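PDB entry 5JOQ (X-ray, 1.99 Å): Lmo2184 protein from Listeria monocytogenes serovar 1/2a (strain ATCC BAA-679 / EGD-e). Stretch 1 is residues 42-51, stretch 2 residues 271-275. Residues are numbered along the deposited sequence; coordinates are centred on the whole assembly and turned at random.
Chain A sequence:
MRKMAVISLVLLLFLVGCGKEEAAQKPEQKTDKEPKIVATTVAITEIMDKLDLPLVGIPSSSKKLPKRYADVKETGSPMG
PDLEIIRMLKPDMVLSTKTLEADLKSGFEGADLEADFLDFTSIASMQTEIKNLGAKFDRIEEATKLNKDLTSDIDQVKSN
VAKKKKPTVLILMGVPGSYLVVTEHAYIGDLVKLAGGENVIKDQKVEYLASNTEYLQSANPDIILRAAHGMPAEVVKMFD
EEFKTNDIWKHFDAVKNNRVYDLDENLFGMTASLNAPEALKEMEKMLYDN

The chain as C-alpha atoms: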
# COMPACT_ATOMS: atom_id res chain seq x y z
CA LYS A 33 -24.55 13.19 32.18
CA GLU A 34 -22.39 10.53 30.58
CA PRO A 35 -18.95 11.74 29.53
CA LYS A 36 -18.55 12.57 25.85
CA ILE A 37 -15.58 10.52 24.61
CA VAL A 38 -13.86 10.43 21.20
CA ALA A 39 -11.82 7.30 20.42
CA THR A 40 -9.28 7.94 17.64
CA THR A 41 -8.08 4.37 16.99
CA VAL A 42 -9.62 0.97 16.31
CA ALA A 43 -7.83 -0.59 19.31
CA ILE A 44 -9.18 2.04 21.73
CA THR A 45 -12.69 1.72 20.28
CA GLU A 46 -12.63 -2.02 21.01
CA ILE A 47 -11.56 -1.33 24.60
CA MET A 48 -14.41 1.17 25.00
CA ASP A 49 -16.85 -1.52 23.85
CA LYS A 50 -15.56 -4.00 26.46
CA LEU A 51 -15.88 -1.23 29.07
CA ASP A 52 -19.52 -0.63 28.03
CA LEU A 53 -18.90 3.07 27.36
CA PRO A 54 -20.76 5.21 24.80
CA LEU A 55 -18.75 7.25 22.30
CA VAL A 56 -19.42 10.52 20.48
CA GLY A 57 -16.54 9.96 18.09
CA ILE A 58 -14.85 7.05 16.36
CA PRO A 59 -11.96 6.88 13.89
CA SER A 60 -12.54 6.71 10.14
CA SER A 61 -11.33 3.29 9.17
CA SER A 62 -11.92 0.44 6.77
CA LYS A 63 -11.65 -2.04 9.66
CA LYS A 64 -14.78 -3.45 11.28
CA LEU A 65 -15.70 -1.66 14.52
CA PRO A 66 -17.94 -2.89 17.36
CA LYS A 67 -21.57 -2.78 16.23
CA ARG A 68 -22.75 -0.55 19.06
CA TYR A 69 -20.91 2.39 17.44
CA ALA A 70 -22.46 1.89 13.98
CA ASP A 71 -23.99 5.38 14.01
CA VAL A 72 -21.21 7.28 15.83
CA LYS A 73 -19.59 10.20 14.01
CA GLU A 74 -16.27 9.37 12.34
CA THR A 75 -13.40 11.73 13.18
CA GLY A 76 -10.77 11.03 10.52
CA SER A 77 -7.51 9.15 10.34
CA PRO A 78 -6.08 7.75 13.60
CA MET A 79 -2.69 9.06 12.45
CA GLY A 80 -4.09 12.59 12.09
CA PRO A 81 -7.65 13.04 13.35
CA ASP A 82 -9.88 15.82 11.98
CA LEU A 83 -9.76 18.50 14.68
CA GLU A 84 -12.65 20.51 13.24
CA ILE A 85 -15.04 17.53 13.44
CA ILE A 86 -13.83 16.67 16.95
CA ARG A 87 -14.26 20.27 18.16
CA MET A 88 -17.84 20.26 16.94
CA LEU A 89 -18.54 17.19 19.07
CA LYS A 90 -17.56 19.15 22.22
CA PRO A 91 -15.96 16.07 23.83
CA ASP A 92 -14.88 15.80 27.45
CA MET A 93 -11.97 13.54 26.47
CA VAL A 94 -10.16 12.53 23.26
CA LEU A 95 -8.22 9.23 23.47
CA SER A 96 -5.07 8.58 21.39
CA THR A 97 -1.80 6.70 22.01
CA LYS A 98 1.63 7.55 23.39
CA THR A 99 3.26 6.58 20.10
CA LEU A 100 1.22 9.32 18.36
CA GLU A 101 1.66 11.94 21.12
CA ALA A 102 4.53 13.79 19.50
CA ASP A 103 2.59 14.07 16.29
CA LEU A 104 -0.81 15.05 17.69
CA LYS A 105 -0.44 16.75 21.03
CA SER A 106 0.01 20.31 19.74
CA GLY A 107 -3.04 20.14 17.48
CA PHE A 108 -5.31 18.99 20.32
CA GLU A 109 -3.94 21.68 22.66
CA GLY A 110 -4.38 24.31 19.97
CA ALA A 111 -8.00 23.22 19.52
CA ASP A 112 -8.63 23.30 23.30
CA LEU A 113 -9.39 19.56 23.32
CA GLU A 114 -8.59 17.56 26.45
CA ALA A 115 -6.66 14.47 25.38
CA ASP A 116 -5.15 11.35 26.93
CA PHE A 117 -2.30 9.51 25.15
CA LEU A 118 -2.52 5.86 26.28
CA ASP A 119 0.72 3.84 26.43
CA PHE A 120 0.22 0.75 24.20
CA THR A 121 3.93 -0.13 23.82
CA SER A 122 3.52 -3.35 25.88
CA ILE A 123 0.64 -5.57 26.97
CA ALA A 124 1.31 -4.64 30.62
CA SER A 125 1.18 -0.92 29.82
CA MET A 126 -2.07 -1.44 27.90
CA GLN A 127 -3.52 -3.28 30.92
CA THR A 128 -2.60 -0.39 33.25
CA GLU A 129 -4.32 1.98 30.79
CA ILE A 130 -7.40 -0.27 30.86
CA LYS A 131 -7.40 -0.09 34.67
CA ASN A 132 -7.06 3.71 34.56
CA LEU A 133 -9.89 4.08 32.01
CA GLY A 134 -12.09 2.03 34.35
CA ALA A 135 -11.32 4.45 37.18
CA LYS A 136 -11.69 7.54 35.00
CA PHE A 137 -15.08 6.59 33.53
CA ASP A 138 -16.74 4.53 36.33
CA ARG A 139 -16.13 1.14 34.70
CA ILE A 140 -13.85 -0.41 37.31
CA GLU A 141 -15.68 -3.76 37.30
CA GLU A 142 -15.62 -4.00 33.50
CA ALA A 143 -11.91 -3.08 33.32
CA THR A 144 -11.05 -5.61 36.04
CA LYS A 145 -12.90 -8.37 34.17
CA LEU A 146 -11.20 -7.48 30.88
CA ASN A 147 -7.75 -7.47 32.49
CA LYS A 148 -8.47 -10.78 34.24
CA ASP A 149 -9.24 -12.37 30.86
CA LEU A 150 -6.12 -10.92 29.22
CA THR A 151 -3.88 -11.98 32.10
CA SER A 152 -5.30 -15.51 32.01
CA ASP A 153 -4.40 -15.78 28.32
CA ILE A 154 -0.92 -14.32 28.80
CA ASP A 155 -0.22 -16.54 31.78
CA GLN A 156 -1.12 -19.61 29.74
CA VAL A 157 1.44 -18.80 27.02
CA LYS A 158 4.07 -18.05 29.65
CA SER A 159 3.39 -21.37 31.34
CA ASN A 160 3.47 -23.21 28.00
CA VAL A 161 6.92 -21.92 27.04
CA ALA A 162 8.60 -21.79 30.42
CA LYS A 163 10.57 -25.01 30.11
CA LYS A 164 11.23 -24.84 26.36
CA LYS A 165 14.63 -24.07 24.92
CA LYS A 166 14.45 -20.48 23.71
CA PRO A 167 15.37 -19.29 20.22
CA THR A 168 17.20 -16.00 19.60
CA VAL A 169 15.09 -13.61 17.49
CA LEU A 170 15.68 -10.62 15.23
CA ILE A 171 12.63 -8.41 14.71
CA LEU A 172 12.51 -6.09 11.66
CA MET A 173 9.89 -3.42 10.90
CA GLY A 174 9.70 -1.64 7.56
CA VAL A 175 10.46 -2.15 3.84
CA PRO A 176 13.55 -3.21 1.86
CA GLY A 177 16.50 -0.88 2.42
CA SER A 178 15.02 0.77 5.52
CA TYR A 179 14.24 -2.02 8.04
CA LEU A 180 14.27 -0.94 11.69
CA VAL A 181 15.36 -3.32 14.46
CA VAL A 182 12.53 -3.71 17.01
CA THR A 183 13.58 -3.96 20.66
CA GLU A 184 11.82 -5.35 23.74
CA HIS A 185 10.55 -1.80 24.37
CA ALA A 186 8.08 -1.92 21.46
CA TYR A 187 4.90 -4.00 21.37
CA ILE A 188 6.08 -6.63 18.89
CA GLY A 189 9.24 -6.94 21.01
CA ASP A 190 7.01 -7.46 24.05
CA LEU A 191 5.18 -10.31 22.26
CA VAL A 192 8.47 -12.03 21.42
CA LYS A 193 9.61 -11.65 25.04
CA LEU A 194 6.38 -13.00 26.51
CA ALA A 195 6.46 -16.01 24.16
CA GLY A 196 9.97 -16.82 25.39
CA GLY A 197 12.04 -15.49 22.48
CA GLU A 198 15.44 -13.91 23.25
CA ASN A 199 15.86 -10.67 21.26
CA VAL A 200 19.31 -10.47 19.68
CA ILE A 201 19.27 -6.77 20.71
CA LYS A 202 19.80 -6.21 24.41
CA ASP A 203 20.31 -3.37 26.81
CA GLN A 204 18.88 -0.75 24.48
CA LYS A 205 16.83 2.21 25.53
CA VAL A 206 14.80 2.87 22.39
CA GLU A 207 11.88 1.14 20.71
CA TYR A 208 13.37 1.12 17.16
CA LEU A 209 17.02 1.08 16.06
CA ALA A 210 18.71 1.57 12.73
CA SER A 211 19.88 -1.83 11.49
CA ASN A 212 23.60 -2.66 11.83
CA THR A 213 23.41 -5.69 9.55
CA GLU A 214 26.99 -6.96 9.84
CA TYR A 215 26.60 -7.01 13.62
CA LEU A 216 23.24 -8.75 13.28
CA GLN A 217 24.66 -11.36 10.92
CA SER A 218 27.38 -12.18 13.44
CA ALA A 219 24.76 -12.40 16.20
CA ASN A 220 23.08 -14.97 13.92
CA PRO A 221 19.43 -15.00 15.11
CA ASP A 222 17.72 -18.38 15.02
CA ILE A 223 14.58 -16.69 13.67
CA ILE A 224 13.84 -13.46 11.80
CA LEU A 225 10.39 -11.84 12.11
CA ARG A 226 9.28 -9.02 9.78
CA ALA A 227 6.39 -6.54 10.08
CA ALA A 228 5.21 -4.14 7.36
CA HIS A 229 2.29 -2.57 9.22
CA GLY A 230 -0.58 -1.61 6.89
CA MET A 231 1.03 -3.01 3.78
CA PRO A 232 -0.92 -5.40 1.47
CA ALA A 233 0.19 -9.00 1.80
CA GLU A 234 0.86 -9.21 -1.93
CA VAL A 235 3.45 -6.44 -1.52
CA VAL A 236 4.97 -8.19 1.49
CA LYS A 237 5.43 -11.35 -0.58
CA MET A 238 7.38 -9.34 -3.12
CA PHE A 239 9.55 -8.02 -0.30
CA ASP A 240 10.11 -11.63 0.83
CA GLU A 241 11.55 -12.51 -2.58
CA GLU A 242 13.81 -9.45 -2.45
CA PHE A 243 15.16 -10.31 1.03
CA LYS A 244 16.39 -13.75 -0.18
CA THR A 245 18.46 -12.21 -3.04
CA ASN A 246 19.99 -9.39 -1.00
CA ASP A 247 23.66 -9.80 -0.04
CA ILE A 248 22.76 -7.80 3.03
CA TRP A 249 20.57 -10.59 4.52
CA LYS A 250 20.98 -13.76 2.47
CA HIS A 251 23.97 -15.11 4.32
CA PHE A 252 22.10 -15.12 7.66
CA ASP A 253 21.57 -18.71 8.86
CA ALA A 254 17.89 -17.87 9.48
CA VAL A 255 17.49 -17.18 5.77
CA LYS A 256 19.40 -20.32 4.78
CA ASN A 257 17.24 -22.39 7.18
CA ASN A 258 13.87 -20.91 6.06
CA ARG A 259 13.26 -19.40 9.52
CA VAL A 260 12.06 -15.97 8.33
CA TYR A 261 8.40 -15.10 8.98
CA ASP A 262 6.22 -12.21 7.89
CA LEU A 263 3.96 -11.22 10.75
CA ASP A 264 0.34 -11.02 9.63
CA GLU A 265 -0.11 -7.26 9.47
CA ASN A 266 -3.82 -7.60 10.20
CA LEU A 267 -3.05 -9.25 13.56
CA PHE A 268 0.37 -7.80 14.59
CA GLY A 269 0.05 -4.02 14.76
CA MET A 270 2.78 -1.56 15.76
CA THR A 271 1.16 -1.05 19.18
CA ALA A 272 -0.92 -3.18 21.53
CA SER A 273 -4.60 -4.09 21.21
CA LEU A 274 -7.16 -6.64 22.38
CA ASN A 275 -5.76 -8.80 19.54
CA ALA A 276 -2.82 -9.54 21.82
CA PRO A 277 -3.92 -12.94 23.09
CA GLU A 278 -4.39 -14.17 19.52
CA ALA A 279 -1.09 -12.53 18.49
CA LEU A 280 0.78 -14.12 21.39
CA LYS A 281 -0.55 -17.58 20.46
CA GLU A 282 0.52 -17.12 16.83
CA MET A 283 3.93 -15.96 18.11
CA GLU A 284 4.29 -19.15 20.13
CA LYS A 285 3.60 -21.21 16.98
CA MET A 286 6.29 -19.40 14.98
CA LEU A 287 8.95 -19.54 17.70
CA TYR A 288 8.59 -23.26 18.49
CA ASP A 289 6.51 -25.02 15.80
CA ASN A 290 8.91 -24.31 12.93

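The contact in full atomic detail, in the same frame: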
# COMPACT_ATOMS: atom_id res chain seq x y z
N VAL A 42 -8.83 2.20 16.25
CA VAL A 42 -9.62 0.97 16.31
C VAL A 42 -9.40 0.26 17.65
O VAL A 42 -10.36 -0.16 18.32
CB VAL A 42 -9.28 0.05 15.13
CG1 VAL A 42 -9.96 -1.31 15.32
CG2 VAL A 42 -9.71 0.68 13.80
N ALA A 43 -8.13 0.09 18.05
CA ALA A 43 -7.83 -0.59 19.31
C ALA A 43 -8.54 0.05 20.50
O ALA A 43 -9.06 -0.65 21.38
CB ALA A 43 -6.32 -0.61 19.55
N ILE A 44 -8.53 1.39 20.59
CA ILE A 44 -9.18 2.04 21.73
C ILE A 44 -10.69 1.83 21.66
O ILE A 44 -11.35 1.61 22.68
CB ILE A 44 -8.81 3.54 21.80
CG1 ILE A 44 -7.33 3.70 22.18
CG2 ILE A 44 -9.73 4.30 22.80
CD1 ILE A 44 -6.79 5.09 21.80
N THR A 45 -11.25 1.90 20.44
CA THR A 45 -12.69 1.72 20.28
C THR A 45 -13.13 0.35 20.78
O THR A 45 -14.20 0.22 21.40
CB THR A 45 -13.09 1.88 18.80
OG1 THR A 45 -12.73 3.19 18.32
CG2 THR A 45 -14.59 1.76 18.66
N GLU A 46 -12.33 -0.68 20.51
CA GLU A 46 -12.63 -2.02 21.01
C GLU A 46 -12.57 -2.09 22.54
O GLU A 46 -13.39 -2.78 23.18
CB GLU A 46 -11.64 -3.02 20.39
CG GLU A 46 -11.81 -3.13 18.85
CD GLU A 46 -10.70 -3.96 18.19
OE1 GLU A 46 -9.61 -4.14 18.79
OE2 GLU A 46 -10.95 -4.45 17.07
N ILE A 47 -11.62 -1.38 23.14
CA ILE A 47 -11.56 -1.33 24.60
C ILE A 47 -12.81 -0.64 25.15
O ILE A 47 -13.40 -1.09 26.13
CB ILE A 47 -10.26 -0.66 25.07
CG1 ILE A 47 -9.09 -1.66 24.89
CG2 ILE A 47 -10.38 -0.23 26.55
CD1 ILE A 47 -7.70 -1.00 24.94
N MET A 48 -13.22 0.47 24.53
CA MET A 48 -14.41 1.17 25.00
C MET A 48 -15.65 0.27 24.95
O MET A 48 -16.52 0.32 25.84
CB MET A 48 -14.63 2.43 24.14
CG MET A 48 -13.53 3.47 24.25
SD MET A 48 -13.66 4.32 25.83
CE MET A 48 -12.26 3.66 26.56
N ASP A 49 -15.74 -0.58 23.93
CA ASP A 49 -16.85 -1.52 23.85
C ASP A 49 -16.82 -2.51 25.02
O ASP A 49 -17.87 -2.81 25.61
CB ASP A 49 -16.80 -2.26 22.51
CG ASP A 49 -17.88 -3.34 22.40
OD1 ASP A 49 -19.08 -3.00 22.54
OD2 ASP A 49 -17.53 -4.52 22.16
N LYS A 50 -15.65 -3.06 25.34
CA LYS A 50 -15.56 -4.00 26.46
C LYS A 50 -15.84 -3.31 27.78
O LYS A 50 -16.29 -3.97 28.72
CB LYS A 50 -14.17 -4.65 26.52
CG LYS A 50 -13.84 -5.53 25.29
CD LYS A 50 -14.69 -6.78 25.22
CE LYS A 50 -14.24 -7.63 23.99
NZ LYS A 50 -15.30 -8.57 23.53
N LEU A 51 -15.57 -2.00 27.87
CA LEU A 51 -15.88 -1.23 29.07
C LEU A 51 -17.32 -0.74 29.11
O LEU A 51 -17.71 -0.08 30.09
CB LEU A 51 -14.93 -0.04 29.20
CG LEU A 51 -13.45 -0.41 29.41
CD1 LEU A 51 -12.62 0.83 29.69
CD2 LEU A 51 -13.23 -1.46 30.53
N THR A 271 1.41 -1.19 17.75
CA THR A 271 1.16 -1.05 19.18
C THR A 271 0.05 -2.00 19.61
O THR A 271 -0.64 -2.60 18.77
CB THR A 271 0.82 0.40 19.55
OG1 THR A 271 -0.28 0.86 18.75
CG2 THR A 271 2.04 1.30 19.34
N ALA A 272 -0.12 -2.12 20.94
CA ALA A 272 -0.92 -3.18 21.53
C ALA A 272 -2.40 -2.97 21.25
O ALA A 272 -2.86 -1.83 21.09
CB ALA A 272 -0.69 -3.23 23.07
N SER A 273 -3.15 -4.05 21.33
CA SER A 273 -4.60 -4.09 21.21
C SER A 273 -5.16 -5.35 21.87
O SER A 273 -4.43 -6.18 22.36
CB SER A 273 -5.04 -3.99 19.76
OG SER A 273 -4.83 -5.18 19.08
N LEU A 274 -6.47 -5.49 21.83
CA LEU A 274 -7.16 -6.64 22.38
C LEU A 274 -6.86 -7.90 21.55
O LEU A 274 -7.19 -8.98 21.93
CB LEU A 274 -8.65 -6.39 22.59
CG LEU A 274 -8.96 -5.34 23.65
CD1 LEU A 274 -10.46 -5.22 23.87
CD2 LEU A 274 -8.25 -5.66 24.95
N ASN A 275 -6.22 -7.71 20.40
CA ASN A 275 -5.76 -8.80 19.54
C ASN A 275 -4.59 -9.54 20.18
O ASN A 275 -4.20 -10.60 19.72
CB ASN A 275 -5.21 -8.26 18.21
CG ASN A 275 -6.28 -7.80 17.28
OD1 ASN A 275 -7.45 -8.07 17.48
ND2 ASN A 275 -5.88 -7.11 16.24
O HOH W 1 -8.25 -3.40 20.95
O HOH W 2 -7.37 -4.04 17.03
O HOH W 3 -9.62 -7.24 19.07

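Residues 42-50 form a helix, held by regular bonds such as I47 N to A43 O (3.2 Å), and one side of it packs against the irregular segment 271-275, more than 220 residues away in sequence. No direct hydrogen bond joins the two; apolar packing and bridging water do the work.

V42 contributes no contact of its own, and the interface begins at A43. Its CB points toward the other stretch and lies 3.6 Å from S273 CB and 4.0 Å from A272 O. The methyl suits this place because it lets the backbones come close, with the CA atoms of A43 and S273 5.1 Å apart. I44 points away and T45 is out of reach, as the helical turn dictates.

E46 returns to the contact. Its CB lies 4.3 Å from L274 CD1, but its carboxylate works through water. Water 1 donates to E46 OE1 (2.7 Å) and to A43 O (2.9 Å) while accepting from L274 N (2.9 Å), so it satisfies an amide that finds no protein acceptor in the helix. Water 3 donates to both E46 OE1 (3.1 Å) and N275 OD1 (2.8 Å), an arrangement suited to two oxygens that cannot donate to each other. S273 OG, meanwhile, accepts from N275 N (3.2 Å), a capping bond at the turn that leads into a helix.

I47, buried and set sideways, offers its branched side chain to L274, with CG1 3.9 Å from L274 CG. One turn beyond E46, K50 points toward the same leucine: its CG is 3.7 Å from L274 CD1, so the aliphatic part of a long, charged side chain covers an apolar one at the exposed margin. L274 thus touches E46, I47 and K50, and has the largest area covered of any residue here.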